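Local atomic coordinates of aromatic amino acid exporter YddG (Starkeya novella, PDB entry 5I20), a protein that exports a broad range of amino acids, among them threonine, methionine, lysine and glutamate, across the bacterial inner membrane. Residues A[167-181]-A[225-237]. Residues are numbered along the deposited sequence; the frame is centred on the assembly and turned at random.
Sequences SVASRRFARVPTEVV and FYTWDIGMKRGDV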
loop_
_atom_site.group_PDB
_atom_site.type_symbol
_atom_site.label_atom_id
_atom_site.label_comp_id
_atom_site.label_asym_id
_atom_site.label_seq_id
_atom_site.Cartn_x
_atom_site.Cartn_y
_atom_site.Cartn_z
ATOM N N SER A 167 9.501 1.916 -0.207
ATOM C CA SER A 167 9.098 2.363 -1.537
ATOM C C SER A 167 10.138 3.277 -2.176
ATOM O O SER A 167 10.561 3.057 -3.312
ATOM C CB SER A 167 7.753 3.086 -1.473
ATOM O OG SER A 167 6.731 2.225 -1.007
ATOM N N VAL A 168 10.539 4.310 -1.445
ATOM C CA VAL A 168 11.515 5.268 -1.947
ATOM C C VAL A 168 12.884 4.616 -2.142
ATOM O O VAL A 168 13.562 4.872 -3.138
ATOM C CB VAL A 168 11.638 6.482 -0.999
ATOM C CG1 VAL A 168 12.789 7.384 -1.412
ATOM C CG2 VAL A 168 10.329 7.259 -0.972
ATOM N N ALA A 169 13.280 3.763 -1.201
ATOM C CA ALA A 169 14.586 3.108 -1.274
ATOM C C ALA A 169 14.641 2.049 -2.373
ATOM O O ALA A 169 15.720 1.569 -2.725
ATOM C CB ALA A 169 14.948 2.485 0.066
ATOM N N SER A 170 13.482 1.686 -2.914
ATOM C CA SER A 170 13.430 0.723 -4.009
ATOM C C SER A 170 14.141 1.256 -5.251
ATOM O O SER A 170 14.694 0.477 -6.030
ATOM C CB SER A 170 11.982 0.360 -4.346
ATOM O OG SER A 170 11.383 -0.361 -3.284
ATOM N N ARG A 171 14.139 2.574 -5.435
ATOM C CA ARG A 171 14.823 3.165 -6.583
ATOM C C ARG A 171 16.333 2.956 -6.488
ATOM O O ARG A 171 17.016 2.846 -7.504
ATOM C CB ARG A 171 14.502 4.656 -6.712
ATOM C CG ARG A 171 15.250 5.337 -7.848
ATOM C CD ARG A 171 14.489 6.523 -8.403
ATOM N NE ARG A 171 13.265 6.108 -9.077
ATOM C CZ ARG A 171 12.853 6.594 -10.242
ATOM N NH1 ARG A 171 13.571 7.516 -10.871
ATOM N NH2 ARG A 171 11.723 6.156 -10.778
ATOM N N ARG A 172 16.848 2.887 -5.265
ATOM C CA ARG A 172 18.266 2.626 -5.044
ATOM C C ARG A 172 18.645 1.240 -5.563
ATOM O O ARG A 172 19.753 1.031 -6.061
ATOM C CB ARG A 172 18.607 2.763 -3.554
ATOM C CG ARG A 172 19.964 2.208 -3.148
ATOM C CD ARG A 172 20.351 2.668 -1.747
ATOM N NE ARG A 172 21.392 3.693 -1.780
ATOM C CZ ARG A 172 21.836 4.348 -0.712
ATOM N NH1 ARG A 172 21.326 4.093 0.487
ATOM N NH2 ARG A 172 22.789 5.261 -0.842
ATOM N N PHE A 173 17.709 0.303 -5.461
ATOM C CA PHE A 173 17.914 -1.052 -5.958
ATOM C C PHE A 173 17.315 -1.228 -7.349
ATOM O O PHE A 173 16.792 -2.292 -7.673
ATOM C CB PHE A 173 17.300 -2.076 -4.998
ATOM C CG PHE A 173 17.858 -2.013 -3.606
ATOM C CD1 PHE A 173 19.039 -2.665 -3.289
ATOM C CD2 PHE A 173 17.201 -1.304 -2.614
ATOM C CE1 PHE A 173 19.554 -2.608 -2.007
ATOM C CE2 PHE A 173 17.712 -1.242 -1.331
ATOM C CZ PHE A 173 18.889 -1.896 -1.026
ATOM N N ALA A 174 17.398 -0.184 -8.170
ATOM C CA ALA A 174 16.802 -0.207 -9.503
ATOM C C ALA A 174 17.403 -1.293 -10.399
ATOM O O ALA A 174 16.749 -1.764 -11.329
ATOM C CB ALA A 174 16.943 1.155 -10.165
ATOM N N ARG A 175 18.641 -1.693 -10.123
ATOM C CA ARG A 175 19.276 -2.757 -10.896
ATOM C C ARG A 175 18.663 -4.120 -10.576
ATOM O O ARG A 175 18.736 -5.044 -11.387
ATOM C CB ARG A 175 20.785 -2.789 -10.639
ATOM N N VAL A 176 18.060 -4.236 -9.395
ATOM C CA VAL A 176 17.467 -5.495 -8.955
ATOM C C VAL A 176 16.174 -5.806 -9.707
ATOM O O VAL A 176 15.248 -4.995 -9.712
ATOM C CB VAL A 176 17.176 -5.480 -7.441
ATOM C CG1 VAL A 176 16.529 -6.783 -7.011
ATOM C CG2 VAL A 176 18.459 -5.232 -6.658
ATOM N N PRO A 177 16.113 -6.988 -10.350
ATOM C CA PRO A 177 14.952 -7.425 -11.135
ATOM C C PRO A 177 13.655 -7.442 -10.327
ATOM O O PRO A 177 13.682 -7.667 -9.120
ATOM C CB PRO A 177 15.336 -8.844 -11.569
ATOM C CG PRO A 177 16.827 -8.853 -11.551
ATOM C CD PRO A 177 17.212 -7.969 -10.401
ATOM N N THR A 178 12.535 -7.205 -11.003
ATOM C CA THR A 178 11.231 -7.131 -10.352
ATOM C C THR A 178 10.825 -8.465 -9.734
ATOM O O THR A 178 10.211 -8.504 -8.667
ATOM C CB THR A 178 10.140 -6.683 -11.347
ATOM O OG1 THR A 178 10.508 -5.424 -11.922
ATOM C CG2 THR A 178 8.795 -6.540 -10.651
ATOM N N GLU A 179 11.192 -9.556 -10.400
ATOM C CA GLU A 179 10.816 -10.898 -9.958
ATOM C C GLU A 179 11.390 -11.254 -8.586
ATOM O O GLU A 179 10.962 -12.226 -7.965
ATOM C CB GLU A 179 11.254 -11.943 -10.991
ATOM C CG GLU A 179 12.284 -11.451 -12.000
ATOM C CD GLU A 179 11.657 -10.703 -13.165
ATOM O OE1 GLU A 179 10.563 -11.104 -13.617
ATOM O OE2 GLU A 179 12.258 -9.709 -13.625
ATOM N N VAL A 180 12.357 -10.468 -8.121
ATOM C CA VAL A 180 12.968 -10.689 -6.814
ATOM C C VAL A 180 11.945 -10.461 -5.692
ATOM O O VAL A 180 12.035 -11.075 -4.626
ATOM C CB VAL A 180 14.206 -9.780 -6.624
ATOM C CG1 VAL A 180 14.779 -9.912 -5.218
ATOM C CG2 VAL A 180 15.268 -10.128 -7.659
ATOM N N VAL A 181 10.958 -9.604 -5.957
ATOM C CA VAL A 181 9.862 -9.333 -5.019
ATOM C C VAL A 181 9.152 -10.622 -4.594
ATOM O O VAL A 181 8.671 -10.735 -3.465
ATOM C CB VAL A 181 8.838 -8.345 -5.636
ATOM C CG1 VAL A 181 7.565 -8.268 -4.801
ATOM C CG2 VAL A 181 9.463 -6.961 -5.781
ATOM N N PHE A 225 2.543 -5.633 -5.921
ATOM C CA PHE A 225 3.888 -5.377 -5.415
ATOM C C PHE A 225 4.915 -5.338 -6.540
ATOM O O PHE A 225 5.911 -4.621 -6.454
ATOM C CB PHE A 225 4.280 -6.416 -4.362
ATOM C CG PHE A 225 3.581 -6.224 -3.049
ATOM C CD1 PHE A 225 3.912 -5.161 -2.223
ATOM C CD2 PHE A 225 2.581 -7.092 -2.646
ATOM C CE1 PHE A 225 3.263 -4.973 -1.017
ATOM C CE2 PHE A 225 1.931 -6.911 -1.441
ATOM C CZ PHE A 225 2.272 -5.849 -0.625
ATOM N N TYR A 226 4.667 -6.095 -7.601
ATOM C CA TYR A 226 5.578 -6.097 -8.740
ATOM C C TYR A 226 5.386 -4.845 -9.587
ATOM O O TYR A 226 6.356 -4.257 -10.063
ATOM C CB TYR A 226 5.379 -7.353 -9.589
ATOM C CG TYR A 226 5.506 -8.629 -8.790
ATOM C CD1 TYR A 226 6.737 -9.255 -8.628
ATOM C CD2 TYR A 226 4.395 -9.201 -8.184
ATOM C CE1 TYR A 226 6.853 -10.418 -7.893
ATOM C CE2 TYR A 226 4.504 -10.362 -7.447
ATOM C CZ TYR A 226 5.735 -10.966 -7.304
ATOM O OH TYR A 226 5.840 -12.121 -6.570
ATOM N N THR A 227 4.135 -4.436 -9.768
ATOM C CA THR A 227 3.835 -3.256 -10.570
ATOM C C THR A 227 4.197 -1.982 -9.800
ATOM O O THR A 227 4.451 -0.937 -10.395
ATOM C CB THR A 227 2.346 -3.234 -10.995
ATOM O OG1 THR A 227 2.104 -2.133 -11.874
ATOM C CG2 THR A 227 1.449 -3.093 -9.805
ATOM N N TRP A 228 4.232 -2.083 -8.475
ATOM C CA TRP A 228 4.663 -0.982 -7.621
ATOM C C TRP A 228 6.184 -0.876 -7.657
ATOM O O TRP A 228 6.748 0.219 -7.662
ATOM C CB TRP A 228 4.161 -1.193 -6.190
ATOM C CG TRP A 228 4.483 -0.092 -5.224
ATOM C CD1 TRP A 228 5.384 -0.140 -4.200
ATOM C CD2 TRP A 228 3.888 1.212 -5.175
ATOM N NE1 TRP A 228 5.393 1.053 -3.522
ATOM C CE2 TRP A 228 4.485 1.900 -4.097
ATOM C CE3 TRP A 228 2.915 1.865 -5.936
ATOM C CZ2 TRP A 228 4.140 3.207 -3.766
ATOM C CZ3 TRP A 228 2.575 3.165 -5.604
ATOM C CH2 TRP A 228 3.187 3.822 -4.530
ATOM N N ASP A 229 6.839 -2.032 -7.693
ATOM C CA ASP A 229 8.291 -2.093 -7.801
ATOM C C ASP A 229 8.761 -1.418 -9.088
ATOM O O ASP A 229 9.753 -0.685 -9.086
ATOM C CB ASP A 229 8.772 -3.545 -7.749
ATOM C CG ASP A 229 10.277 -3.657 -7.618
ATOM O OD1 ASP A 229 10.806 -3.356 -6.529
ATOM O OD2 ASP A 229 10.932 -4.060 -8.602
ATOM N N ILE A 230 8.039 -1.659 -10.178
ATOM C CA ILE A 230 8.362 -1.047 -11.464
ATOM C C ILE A 230 8.218 0.475 -11.409
ATOM O O ILE A 230 9.097 1.206 -11.867
ATOM C CB ILE A 230 7.472 -1.604 -12.592
ATOM C CG1 ILE A 230 7.802 -3.078 -12.843
ATOM C CG2 ILE A 230 7.650 -0.792 -13.870
ATOM C CD1 ILE A 230 6.996 -3.708 -13.962
ATOM N N GLY A 231 7.111 0.944 -10.840
ATOM C CA GLY A 231 6.876 2.369 -10.697
ATOM C C GLY A 231 7.912 3.062 -9.829
ATOM O O GLY A 231 8.314 4.184 -10.115
ATOM N N MET A 232 8.348 2.397 -8.763
ATOM C CA MET A 232 9.313 2.998 -7.848
ATOM C C MET A 232 10.707 3.080 -8.465
ATOM O O MET A 232 11.469 3.999 -8.166
ATOM C CB MET A 232 9.378 2.215 -6.529
ATOM C CG MET A 232 8.181 2.408 -5.601
ATOM S SD MET A 232 7.929 4.106 -5.028
ATOM C CE MET A 232 6.579 4.626 -6.082
ATOM N N LYS A 233 11.031 2.124 -9.332
ATOM C CA LYS A 233 12.377 2.021 -9.895
ATOM C C LYS A 233 12.553 2.767 -11.213
ATOM O O LYS A 233 13.668 3.148 -11.569
ATOM C CB LYS A 233 12.753 0.549 -10.092
ATOM C CG LYS A 233 13.025 -0.191 -8.799
ATOM C CD LYS A 233 13.348 -1.654 -9.049
ATOM C CE LYS A 233 13.625 -2.372 -7.738
ATOM N NZ LYS A 233 13.704 -3.847 -7.908
ATOM N N ARG A 234 11.457 2.970 -11.936
ATOM C CA ARG A 234 11.528 3.538 -13.279
ATOM C C ARG A 234 10.510 4.645 -13.516
ATOM O O ARG A 234 10.593 5.369 -14.505
ATOM C CB ARG A 234 11.327 2.441 -14.327
ATOM C CG ARG A 234 12.504 1.501 -14.503
ATOM C CD ARG A 234 12.008 0.091 -14.762
ATOM N NE ARG A 234 12.837 -0.630 -15.721
ATOM C CZ ARG A 234 12.626 -1.892 -16.080
ATOM N NH1 ARG A 234 11.618 -2.572 -15.550
ATOM N NH2 ARG A 234 13.426 -2.475 -16.963
ATOM N N GLY A 235 9.543 4.769 -12.615
ATOM C CA GLY A 235 8.489 5.750 -12.779
ATOM C C GLY A 235 8.727 7.017 -11.984
ATOM O O GLY A 235 9.828 7.264 -11.496
ATOM N N ASP A 236 7.679 7.822 -11.857
ATOM C CA ASP A 236 7.751 9.073 -11.117
ATOM C C ASP A 236 7.306 8.854 -9.673
ATOM O O ASP A 236 6.110 8.813 -9.380
ATOM C CB ASP A 236 6.886 10.138 -11.795
ATOM C CG ASP A 236 7.205 11.540 -11.323
ATOM O OD1 ASP A 236 7.644 11.702 -10.168
ATOM O OD2 ASP A 236 7.016 12.488 -12.112
ATOM N N VAL A 237 8.281 8.725 -8.778
ATOM C CA VAL A 237 8.028 8.437 -7.370
ATOM C C VAL A 237 7.197 9.510 -6.662
ATOM O O VAL A 237 6.287 9.189 -5.893
ATOM C CB VAL A 237 9.353 8.256 -6.597
ATOM C CG1 VAL A 237 9.087 8.035 -5.112
ATOM C CG2 VAL A 237 10.149 7.099 -7.173
#
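Lys233, near the end of helix 224-234, reaches under the cytoplasmic turns that follow helix 150-169 and bonds to their backbone. Its chain is extended beyond CG and runs past the Ser170 carbonyl and Ala174 CA, CE lying 3.2 Å from Phe173 O. At its end NZ donates to Val176 O over 2.6 Å, approaching from above the carbonyl plane, and forms a salt bridge with Asp229 one helical turn back, where OD2 offers its syn lone pair at 2.9 Å. With CG anti to the backbone N (chi1 -170°), the Asp229 carboxylate also lies against Thr178 CA and Val181 CG2. Replacing Lys233 with a leucine would probably leave Asp229 without its counter-charge and the Val176 carbonyl without its donor, freeing the 173-176 turn to shift.

The side facing the membrane interior is buried. There Trp228 NE1 donates to Ser167 OG (3.1 Å, 161°), the hydroxyl lying in the indole plane and also bonding Trp163 O, while Met232 SD sits 3.3 Å from Ser167 O. Farther along, Val181 CG1 makes a CH-pi contact over the Tyr226 face, 4.1 Å from the ring centroid; Tyr226 OH bonds Gly43 O. Thr178 CG2 meets the same ring near its plane.

The cytoplasmic side is looser: Ala174 is exposed even where it borders the Lys233 chain, and Arg234, also exposed, touches the opposite segment only slightly. At the end of helix 224-234, the Arg171 chain, bent at chi3 (-67°), brings NE to Met232 O at 2.9 Å. The N-H points almost straight at this oxygen, which lies in the guanidinium plane, though the donor is tilted from the carbonyl plane.

Together these contacts pack a cytoplasmic helix-connecting loop against a transmembrane helix end, within the second EamA-like region of this basket-shaped transporter of the DMT superfamily.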